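Local coordinates for glycoprotein E (Human herpesvirus 1, PDB 2GIY) that pairs with gI in a complex required for cell-to-cell spread of the virus in epithelial cells and binding the Fc part of host IgG, at residues Q43-D48 with V150-H155; S99-S104 with C112-H117. One frame throughout, in Å; residues are numbered along the deposited sequence.

Interaction 1: Q43-D48 with V150-H155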
ATOM      1  N   GLN A  43       6.825  11.089  18.867  1.00 20.95           N
ATOM      2  CA  GLN A  43       5.898  12.208  18.771  1.00 21.72           C
ATOM      3  C   GLN A  43       4.468  11.704  18.947  1.00 19.81           C
ATOM      4  O   GLN A  43       4.142  10.580  18.558  1.00 19.72           O
ATOM      5  CB  GLN A  43       6.041  12.904  17.414  1.00 23.95           C
ATOM      6  CG  GLN A  43       7.401  13.559  17.205  1.00 25.47           C
ATOM      7  CD  GLN A  43       7.674  14.654  18.218  1.00 26.91           C
ATOM      8  OE1 GLN A  43       7.049  15.713  18.185  1.00 29.76           O
ATOM      9  NE2 GLN A  43       8.606  14.402  19.129  1.00 29.17           N
ATOM     10  N   THR A  44       3.622  12.536  19.540  1.00 17.85           N
ATOM     11  CA  THR A  44       2.224  12.178  19.758  1.00 16.39           C
ATOM     12  C   THR A  44       1.438  12.481  18.486  1.00 16.81           C
ATOM     13  O   THR A  44       1.687  13.486  17.821  1.00 17.40           O
ATOM     14  CB  THR A  44       1.620  12.993  20.919  1.00 16.42           C
ATOM     15  OG1 THR A  44       2.406  12.794  22.099  1.00 17.76           O
ATOM     16  CG2 THR A  44       0.190  12.553  21.196  1.00 15.30           C
ATOM     17  N   TYR A  45       0.491  11.617  18.144  1.00 15.12           N
ATOM     18  CA  TYR A  45      -0.308  11.841  16.951  1.00 14.36           C
ATOM     19  C   TYR A  45      -1.759  11.437  17.153  1.00 14.33           C
ATOM     20  O   TYR A  45      -2.101  10.740  18.111  1.00 13.12           O
ATOM     21  CB  TYR A  45       0.271  11.071  15.752  1.00 11.56           C
ATOM     22  CG  TYR A  45       0.220   9.555  15.859  1.00 11.55           C
ATOM     23  CD1 TYR A  45       1.211   8.843  16.542  1.00 10.66           C
ATOM     24  CD2 TYR A  45      -0.810   8.828  15.252  1.00 10.11           C
ATOM     25  CE1 TYR A  45       1.181   7.444  16.614  1.00 10.48           C
ATOM     26  CE2 TYR A  45      -0.851   7.431  15.322  1.00 11.60           C
ATOM     27  CZ  TYR A  45       0.145   6.749  16.003  1.00 12.29           C
ATOM     28  OH  TYR A  45       0.099   5.372  16.075  1.00 13.71           O
ATOM     29  N   SER A  46      -2.614  11.898  16.246  1.00 14.14           N
ATOM     30  CA  SER A  46      -4.025  11.546  16.280  1.00 14.05           C
ATOM     31  C   SER A  46      -4.243  10.674  15.051  1.00 13.46           C
ATOM     32  O   SER A  46      -3.461  10.725  14.103  1.00 14.07           O
ATOM     33  CB  SER A  46      -4.903  12.795  16.192  1.00 16.59           C
ATOM     34  OG  SER A  46      -4.780  13.413  14.921  1.00 17.00           O
ATOM     35  N   MET A  47      -5.286   9.856  15.069  1.00 13.79           N
ATOM     36  CA  MET A  47      -5.570   9.002  13.923  1.00 12.88           C
ATOM     37  C   MET A  47      -7.067   8.877  13.735  1.00 12.38           C
ATOM     38  O   MET A  47      -7.824   8.885  14.707  1.00 10.95           O
ATOM     39  CB  MET A  47      -4.954   7.607  14.115  1.00 11.74           C
ATOM     40  CG  MET A  47      -5.148   6.676  12.924  1.00 14.06           C
ATOM     41  SD  MET A  47      -4.258   5.109  13.069  1.00 15.66           S
ATOM     42  CE  MET A  47      -5.444   4.135  14.005  1.00 16.23           C
ATOM     43  N   ASP A  48      -7.492   8.788  12.478  1.00 12.20           N
ATOM     44  CA  ASP A  48      -8.900   8.628  12.157  1.00 11.47           C
ATOM     45  C   ASP A  48      -9.045   7.577  11.062  1.00 12.32           C
ATOM     46  O   ASP A  48      -8.404   7.673  10.016  1.00 13.64           O
ATOM     47  CB  ASP A  48      -9.502   9.949  11.664  1.00 12.48           C
ATOM     48  CG  ASP A  48      -9.416  11.053  12.693  1.00 15.64           C
ATOM     49  OD1 ASP A  48     -10.151  10.985  13.698  1.00 17.18           O
ATOM     50  OD2 ASP A  48      -8.611  11.988  12.492  1.00 16.95           O
ATOM     51  N   VAL A 150      -7.296   6.206   6.082  1.00 10.52           N
ATOM     52  CA  VAL A 150      -6.672   6.409   7.376  1.00  9.60           C
ATOM     53  C   VAL A 150      -5.907   7.719   7.447  1.00 10.99           C
ATOM     54  O   VAL A 150      -4.959   7.941   6.691  1.00 11.42           O
ATOM     55  CB  VAL A 150      -5.708   5.263   7.728  1.00  9.36           C
ATOM     56  CG1 VAL A 150      -5.146   5.469   9.136  1.00  8.67           C
ATOM     57  CG2 VAL A 150      -6.438   3.925   7.640  1.00 12.60           C
ATOM     58  N   TYR A 151      -6.329   8.584   8.363  1.00 10.90           N
ATOM     59  CA  TYR A 151      -5.665   9.859   8.568  1.00 11.56           C
ATOM     60  C   TYR A 151      -4.786   9.793   9.803  1.00 11.97           C
ATOM     61  O   TYR A 151      -5.100   9.094  10.766  1.00 11.28           O
ATOM     62  CB  TYR A 151      -6.664  10.996   8.802  1.00 13.21           C
ATOM     63  CG  TYR A 151      -7.536  11.352   7.627  1.00 13.51           C
ATOM     64  CD1 TYR A 151      -8.649  10.579   7.302  1.00 14.52           C
ATOM     65  CD2 TYR A 151      -7.256  12.472   6.845  1.00 14.59           C
ATOM     66  CE1 TYR A 151      -9.468  10.914   6.222  1.00 15.89           C
ATOM     67  CE2 TYR A 151      -8.066  12.817   5.763  1.00 17.35           C
ATOM     68  CZ  TYR A 151      -9.170  12.035   5.459  1.00 16.96           C
ATOM     69  OH  TYR A 151      -9.983  12.376   4.400  1.00 17.94           O
ATOM     70  N   VAL A 152      -3.678  10.518   9.750  1.00 11.77           N
ATOM     71  CA  VAL A 152      -2.767  10.649  10.879  1.00 12.09           C
ATOM     72  C   VAL A 152      -2.516  12.152  10.892  1.00 13.35           C
ATOM     73  O   VAL A 152      -2.027  12.710   9.910  1.00 13.85           O
ATOM     74  CB  VAL A 152      -1.442   9.909  10.668  1.00 11.97           C
ATOM     75  CG1 VAL A 152      -0.448  10.326  11.751  1.00 14.96           C
ATOM     76  CG2 VAL A 152      -1.673   8.399  10.717  1.00 12.94           C
ATOM     77  N   ASN A 153      -2.876  12.806  11.991  1.00 14.57           N
ATOM     78  CA  ASN A 153      -2.719  14.253  12.107  1.00 17.18           C
ATOM     79  C   ASN A 153      -3.416  14.959  10.948  1.00 17.31           C
ATOM     80  O   ASN A 153      -2.874  15.888  10.349  1.00 18.71           O
ATOM     81  CB  ASN A 153      -1.241  14.644  12.148  1.00 18.77           C
ATOM     82  CG  ASN A 153      -0.548  14.146  13.398  1.00 20.17           C
ATOM     83  OD1 ASN A 153      -1.160  14.065  14.469  1.00 19.65           O
ATOM     84  ND2 ASN A 153       0.732  13.823  13.278  1.00 18.75           N
ATOM     85  N   ASP A 154      -4.615  14.484  10.634  1.00 16.33           N
ATOM     86  CA  ASP A 154      -5.451  15.048   9.575  1.00 18.11           C
ATOM     87  C   ASP A 154      -4.935  14.941   8.138  1.00 17.55           C
ATOM     88  O   ASP A 154      -5.386  15.677   7.262  1.00 17.39           O
ATOM     89  CB  ASP A 154      -5.773  16.507   9.907  1.00 22.62           C
ATOM     90  CG  ASP A 154      -6.398  16.664  11.285  1.00 26.76           C
ATOM     91  OD1 ASP A 154      -7.439  16.024  11.547  1.00 27.67           O
ATOM     92  OD2 ASP A 154      -5.845  17.424  12.109  1.00 30.38           O
ATOM     93  N   HIS A 155      -4.000  14.024   7.894  1.00 16.40           N
ATOM     94  CA  HIS A 155      -3.463  13.809   6.547  1.00 16.13           C
ATOM     95  C   HIS A 155      -3.576  12.326   6.211  1.00 14.68           C
ATOM     96  O   HIS A 155      -3.235  11.470   7.027  1.00 12.18           O
ATOM     97  CB  HIS A 155      -1.993  14.247   6.461  1.00 19.32           C
ATOM     98  CG  HIS A 155      -1.325  13.879   5.168  1.00 22.51           C
ATOM     99  ND1 HIS A 155      -1.807  14.278   3.939  1.00 24.48           N
ATOM    100  CD2 HIS A 155      -0.218  13.141   4.915  1.00 24.87           C
ATOM    101  CE1 HIS A 155      -1.026  13.801   2.985  1.00 24.29           C
ATOM    102  NE2 HIS A 155      -0.054  13.107   3.550  1.00 25.27           N
TER
HETATM  103  O   HOH W   1       2.603  13.912  15.278  1.00 26.76           O
HETATM  104  O   HOH W   2      -5.965  12.246  12.403  1.00 19.94           O
HETATM  105  O   HOH W   3      -2.499  15.813  15.885  1.00 37.25           O
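Asn153 reaches back to the backbone of Tyr45 and Ser46. Its CG stands anti to its own carbonyl carbon (chi1 -66°), and Asn153 OD1 accepts a hydrogen bond from Ser46 N at 3.2 Å. The donor lies above the amide plane. Asn153 N returns a bond to Ser46 O at 3.0 Å, so side chain and backbone of Asn153 together hold both polar backbone atoms of Ser46. Asn153 OD1 and ND2 also touch Tyr45 CB, OD1 at 3.6 Å. ND2 gives a bond to a water that in turn donates to Thr44 O. A second water links Ser46 OG, Asp48 OD2 and Asp154 N. Asp48 OD1 is hydrogen-bonded to Ser99 OG of strand 96-103. Nearby, Asp48 OD2 and Asp154 OD1, like charges, are 4.3 Å apart.

Strands 45-54 and 144-152 are antiparallel neighbours in a sheet of the Ig V-like domain, and a type I' turn from Val152 to His155 leads into the next strand. Asp48 and Tyr151 form a hydrogen-bonded pair through both backbone bonds.

The apolar side carries Tyr45, Met47 and Val152. Tyr45 CD2 meets Val152 CG1 at 3.8 Å, the two side chains crossing obliquely. Met47 CG is anti to the backbone N (chi1 -177°) and lies 4.0 Å from Val150 CG1. Val11 and Val13 of strand 11-16 touch Tyr45 and Val152, respectively.

Interaction 2: S99-S104 with C112-H117; sequences SYAGCS and CSAEAH
Ser99 and Glu115 pair across two antiparallel strands, 99-101 and 113-117, whose axes run at 153° and come within 4.3 Å. The register slips by one residue between Ser99 and Tyr100. This is a classic beta bulge: Ala114 and Glu115 both face Ser99. Ser99 O accepts from Ala114 N at 2.9 Å and from Glu115 N at 3.2 Å. Ser99 N donates to Glu115 O. Beyond the bulge Ala101 N hydrogen-bonds to Cys112 O, 2.9 Å away. Strand 113-118 is the outermost on this side of the sheet within the chain.

The chain turns a corner at Gly102, which has positive phi, and Cys103 then comes back to Cys112. Their disulfide closes the short loop between the segments. Cys112 SG lies between its backbone N and carbonyl carbon (chi1 59°), and the S-S torsion is 91°, close to a right angle. Cys112 SG touches Tyr100 CB at 3.7 Å and is in oblique sulfur-aromatic contact with the ring.

Tyr100 CD2 also packs on the backbone of Ser113, 3.6 Å from its CA. Met47 and Val49 touch this tyrosine from strand 45-54. Ala101 CB and Ala114 CB meet at 4.2 Å. Ser99 OG is hydrogen-bonded to Asp48 OD1 on the neighbouring strand 45-54. Within the outer strand, His117 NE2 donates to Glu115 OE1 at 3.1 Å, with the oxygen in the imidazole plane and the nitrogen above the carboxylate plane.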
ATOM      1  N   SER A  99     -12.029   7.280  15.829  1.00 11.59           N
ATOM      2  CA  SER A  99     -10.952   8.213  16.125  1.00 12.27           C
ATOM      3  C   SER A  99     -10.073   7.788  17.286  1.00 11.41           C
ATOM      4  O   SER A  99     -10.527   7.122  18.215  1.00 12.81           O
ATOM      5  CB  SER A  99     -11.536   9.600  16.401  1.00 13.16           C
ATOM      6  OG  SER A  99     -12.288  10.045  15.285  1.00 17.99           O
ATOM      7  N   TYR A 100      -8.807   8.187  17.208  1.00 11.77           N
ATOM      8  CA  TYR A 100      -7.813   7.863  18.218  1.00 12.24           C
ATOM      9  C   TYR A 100      -7.093   9.158  18.576  1.00 12.66           C
ATOM     10  O   TYR A 100      -6.829   9.988  17.707  1.00 12.41           O
ATOM     11  CB  TYR A 100      -6.800   6.851  17.657  1.00 12.38           C
ATOM     12  CG  TYR A 100      -7.420   5.616  17.028  1.00 11.21           C
ATOM     13  CD1 TYR A 100      -8.109   5.690  15.809  1.00 11.97           C
ATOM     14  CD2 TYR A 100      -7.329   4.376  17.655  1.00 12.69           C
ATOM     15  CE1 TYR A 100      -8.690   4.557  15.236  1.00 13.13           C
ATOM     16  CE2 TYR A 100      -7.906   3.236  17.095  1.00 14.10           C
ATOM     17  CZ  TYR A 100      -8.585   3.333  15.887  1.00 13.75           C
ATOM     18  OH  TYR A 100      -9.156   2.208  15.350  1.00 15.76           O
ATOM     19  N   ALA A 101      -6.774   9.335  19.853  1.00 11.78           N
ATOM     20  CA  ALA A 101      -6.091  10.548  20.278  1.00 12.20           C
ATOM     21  C   ALA A 101      -5.013  10.243  21.305  1.00 12.01           C
ATOM     22  O   ALA A 101      -5.137   9.292  22.083  1.00 11.84           O
ATOM     23  CB  ALA A 101      -7.100  11.537  20.845  1.00 14.35           C
ATOM     24  N   GLY A 102      -3.959  11.055  21.299  1.00 11.97           N
ATOM     25  CA  GLY A 102      -2.858  10.864  22.229  1.00 11.84           C
ATOM     26  C   GLY A 102      -2.067   9.608  21.911  1.00 11.26           C
ATOM     27  O   GLY A 102      -1.479   8.994  22.798  1.00 13.12           O
ATOM     28  N   CYS A 103      -2.053   9.225  20.640  1.00 10.11           N
ATOM     29  CA  CYS A 103      -1.336   8.029  20.212  1.00  9.93           C
ATOM     30  C   CYS A 103       0.167   8.262  20.147  1.00 11.32           C
ATOM     31  O   CYS A 103       0.623   9.386  19.960  1.00 12.04           O
ATOM     32  CB  CYS A 103      -1.818   7.590  18.826  1.00 12.47           C
ATOM     33  SG  CYS A 103      -3.613   7.341  18.686  1.00 15.83           S
ATOM     34  N   SER A 104       0.930   7.187  20.295  1.00 13.57           N
ATOM     35  CA  SER A 104       2.383   7.268  20.212  1.00 16.11           C
ATOM     36  C   SER A 104       2.957   5.866  20.112  1.00 17.36           C
ATOM     37  O   SER A 104       2.234   4.872  20.234  1.00 15.19           O
ATOM     38  CB  SER A 104       2.966   7.975  21.440  1.00 15.60           C
ATOM     39  OG  SER A 104       2.808   7.181  22.599  1.00 18.39           O
ATOM     40  N   CYS A 112      -5.028   3.963  22.229  1.00 11.41           N
ATOM     41  CA  CYS A 112      -5.370   5.376  22.153  1.00 13.00           C
ATOM     42  C   CYS A 112      -6.736   5.632  21.519  1.00 12.09           C
ATOM     43  O   CYS A 112      -7.039   6.753  21.117  1.00 12.66           O
ATOM     44  CB  CYS A 112      -4.271   6.146  21.410  1.00 14.03           C
ATOM     45  SG  CYS A 112      -3.938   5.600  19.704  1.00 13.80           S
ATOM     46  N   SER A 113      -7.558   4.586  21.440  1.00 12.99           N
ATOM     47  CA  SER A 113      -8.911   4.699  20.894  1.00 13.68           C
ATOM     48  C   SER A 113      -9.651   5.759  21.712  1.00 14.35           C
ATOM     49  O   SER A 113      -9.544   5.782  22.940  1.00 15.52           O
ATOM     50  CB  SER A 113      -9.632   3.350  21.004  1.00 16.94           C
ATOM     51  OG  SER A 113     -10.985   3.451  20.587  1.00 24.01           O
ATOM     52  N   ALA A 114     -10.398   6.630  21.038  1.00 13.89           N
ATOM     53  CA  ALA A 114     -11.116   7.696  21.727  1.00 14.48           C
ATOM     54  C   ALA A 114     -12.604   7.792  21.411  1.00 15.84           C
ATOM     55  O   ALA A 114     -13.437   7.778  22.320  1.00 16.83           O
ATOM     56  CB  ALA A 114     -10.442   9.035  21.439  1.00 14.49           C
ATOM     57  N   GLU A 115     -12.946   7.915  20.132  1.00 15.66           N
ATOM     58  CA  GLU A 115     -14.349   8.033  19.747  1.00 17.19           C
ATOM     59  C   GLU A 115     -14.710   7.159  18.555  1.00 16.35           C
ATOM     60  O   GLU A 115     -13.838   6.688  17.818  1.00 16.06           O
ATOM     61  CB  GLU A 115     -14.696   9.486  19.404  1.00 19.83           C
ATOM     62  CG  GLU A 115     -14.366  10.500  20.484  1.00 22.32           C
ATOM     63  CD  GLU A 115     -15.032  11.846  20.238  1.00 26.10           C
ATOM     64  OE1 GLU A 115     -15.366  12.148  19.071  1.00 26.76           O
ATOM     65  OE2 GLU A 115     -15.217  12.608  21.211  1.00 27.01           O
ATOM     66  N   ALA A 116     -16.010   6.948  18.373  1.00 15.34           N
ATOM     67  CA  ALA A 116     -16.506   6.152  17.260  1.00 15.15           C
ATOM     68  C   ALA A 116     -17.866   6.692  16.845  1.00 13.54           C
ATOM     69  O   ALA A 116     -18.725   6.947  17.686  1.00 11.89           O
ATOM     70  CB  ALA A 116     -16.625   4.687  17.662  1.00 15.58           C
ATOM     71  N   HIS A 117     -18.050   6.860  15.541  1.00 13.48           N
ATOM     72  CA  HIS A 117     -19.296   7.376  14.995  1.00 13.85           C
ATOM     73  C   HIS A 117     -19.717   6.544  13.800  1.00 14.11           C
ATOM     74  O   HIS A 117     -18.878   6.052  13.045  1.00 12.16           O
ATOM     75  CB  HIS A 117     -19.107   8.825  14.553  1.00 16.56           C
ATOM     76  CG  HIS A 117     -18.598   9.726  15.635  1.00 18.97           C
ATOM     77  ND1 HIS A 117     -19.433  10.366  16.525  1.00 19.99           N
ATOM     78  CD2 HIS A 117     -17.338  10.082  15.978  1.00 19.41           C
ATOM     79  CE1 HIS A 117     -18.709  11.080  17.369  1.00 20.22           C
ATOM     80  NE2 HIS A 117     -17.434  10.925  17.058  1.00 19.85           N
TER

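In the fold
Interactions 1 and 2 lie side by side in one mixed sheet, their centres about 9 Å apart. The four strands run in the order 144-152, 45-54, 96-103 and 113-118. Strands 45-54 and 96-103 join the two contacts, through a probable hydrogen bond from Tyr100 N to Met47 O at 2.8 Å. Along the chain, interaction 2 is nested inside the loop closed by interaction 1. Interaction 1 brings together segments 102 residues apart at their closest ends, while interaction 2 holds a local, disulfide-closed hairpin at the sheet's margin. All four segments fall in the Fc-binding region of this C-terminal domain of the gE ectodomain. Ile181 of the second subunit touches both contacts.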